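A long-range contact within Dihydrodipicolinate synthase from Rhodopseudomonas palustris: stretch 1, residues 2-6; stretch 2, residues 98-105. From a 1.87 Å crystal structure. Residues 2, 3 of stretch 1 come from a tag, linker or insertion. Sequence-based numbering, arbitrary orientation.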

# COMPACT_ATOMS: atom_id res chain seq x y z
N SER A 2 -32.37 21.81 12.62
CA SER A 2 -31.92 23.03 11.96
C SER A 2 -30.68 23.59 12.64
O SER A 2 -30.08 24.57 12.15
CB SER A 2 -33.04 24.07 11.96
OG SER A 2 -33.39 24.46 13.27
N LEU A 3 -30.26 22.99 13.74
CA LEU A 3 -29.07 23.44 14.47
C LEU A 3 -27.78 22.97 13.82
O LEU A 3 -27.64 21.81 13.46
CB LEU A 3 -29.09 22.92 15.91
CG LEU A 3 -29.93 23.65 16.96
CD1 LEU A 3 -29.83 22.88 18.28
CD2 LEU A 3 -29.43 25.07 17.13
N LYS A 4 -26.82 23.89 13.69
CA LYS A 4 -25.54 23.55 13.10
C LYS A 4 -24.67 22.83 14.14
O LYS A 4 -24.77 23.11 15.34
CB LYS A 4 -24.83 24.81 12.61
CG LYS A 4 -25.54 25.51 11.46
CD LYS A 4 -24.74 26.71 10.97
CE LYS A 4 -25.47 27.45 9.86
NZ LYS A 4 -25.80 26.56 8.71
N LEU A 5 -23.84 21.91 13.67
CA LEU A 5 -22.94 21.17 14.55
C LEU A 5 -21.93 22.16 15.13
O LEU A 5 -21.45 23.05 14.43
CB LEU A 5 -22.20 20.09 13.75
CG LEU A 5 -21.46 18.98 14.51
CD1 LEU A 5 -22.46 18.11 15.27
CD2 LEU A 5 -20.69 18.12 13.52
N THR A 6 -21.61 21.99 16.41
CA THR A 6 -20.66 22.88 17.08
C THR A 6 -19.55 22.08 17.73
O THR A 6 -19.63 20.86 17.83
CB THR A 6 -21.34 23.69 18.20
OG1 THR A 6 -21.69 22.80 19.27
CG2 THR A 6 -22.60 24.38 17.68
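Stretch 2 98-105: SMDAGAAG

Stretch 2 begins as the last turn of a helix, residues 98-101, and then runs on as loop past the extended, irregular backbone of stretch 1. The helix ends in a Schellman motif. Ala-103 N bonds to Ser-98 O at 2.9 Å, and Gly-102 N makes a weak bond to Met-99 O at 3.1 Å. Gly-102 has positive phi (128°). A CB here would be jammed against the carbonyl O of the preceding residue, so these backbone angles call for glycine.

Beyond the turn the two chains advance in the same direction. Ser-2 CA lies 5.2 Å from Gly-102 CA, and Lys-4 CA lies 4.3 Å from Ala-104 CA. The contact is small, with 247 Å² buried in total.

One direct hydrogen bond joins the backbones. Leu-5 N donates to Ala-104 O at 2.9 Å, with a nearly straight angle of 166° at the hydrogen. Next to it, Ala-104 CA makes a CA-H...O contact with Leu-3 O at 3.4 Å. Ala-104 is thus held through its carbonyl to Leu-5 and through its CA to Leu-3, and it is the residue most covered in the contact.

A water completes the backbone link near the helix end. It accepts from Ser-2 N at 2.9 Å and donates to Gly-102 O at 3.0 Å. The two bridged atoms, Ser-2 N and Gly-102 O, are 4.3 Å apart, too far for a direct bond. Ser-2 and Leu-3 come from an expression tag, and their CA-to-CB bonds point away from stretch 2.

Side-chain packing is modest. The CA-to-CB bond of Leu-5 points toward stretch 2, and its CB lies 4.2 Å from Ala-104 CB. Met-99, a selenomethionine, starts sideways but its end comes nearer; its CE lies 4.0 Å from Lys-4 NZ.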

# COMPACT_ATOMS: atom_id res chain seq x y z
N SER A 98 -27.50 18.49 1.56
CA SER A 98 -27.70 18.03 2.93
C SER A 98 -27.96 19.20 3.87
O SER A 98 -28.85 19.14 4.72
CB SER A 98 -26.49 17.24 3.40
OG SER A 98 -26.28 16.11 2.58
N MSE A 99 -27.18 20.27 3.73
CA MSE A 99 -27.36 21.43 4.58
C MSE A 99 -28.71 22.11 4.32
O MSE A 99 -29.40 22.50 5.26
CB MSE A 99 -26.21 22.43 4.37
CG MSE A 99 -24.84 21.90 4.79
SE MSE A 99 -24.76 21.18 6.61
CE MSE A 99 -25.00 22.83 7.60
N ASP A 100 -29.09 22.24 3.05
CA ASP A 100 -30.38 22.86 2.73
C ASP A 100 -31.52 22.01 3.30
O ASP A 100 -32.57 22.54 3.66
CB ASP A 100 -30.57 23.01 1.22
CG ASP A 100 -29.65 24.05 0.62
OD1 ASP A 100 -29.32 25.03 1.31
OD2 ASP A 100 -29.27 23.89 -0.56
N ALA A 101 -31.30 20.70 3.37
CA ALA A 101 -32.30 19.78 3.88
C ALA A 101 -32.46 19.87 5.39
O ALA A 101 -33.53 19.55 5.93
CB ALA A 101 -31.94 18.35 3.48
N GLY A 102 -31.40 20.29 6.08
CA GLY A 102 -31.46 20.42 7.53
C GLY A 102 -30.34 19.72 8.29
O GLY A 102 -30.40 19.59 9.52
N ALA A 103 -29.32 19.27 7.57
CA ALA A 103 -28.20 18.58 8.22
C ALA A 103 -27.47 19.53 9.17
O ALA A 103 -27.47 20.74 8.98
CB ALA A 103 -27.23 18.04 7.17
N ALA A 104 -26.87 18.95 10.21
CA ALA A 104 -26.11 19.74 11.18
C ALA A 104 -24.71 20.02 10.63
O ALA A 104 -24.08 21.02 10.97
CB ALA A 104 -26.01 18.99 12.49
N GLY A 105 -24.24 19.13 9.76
CA GLY A 105 -22.93 19.29 9.17
C GLY A 105 -22.56 18.07 8.34
O GLY A 105 -23.37 17.16 8.18
O HOH W 1 -33.01 19.60 10.93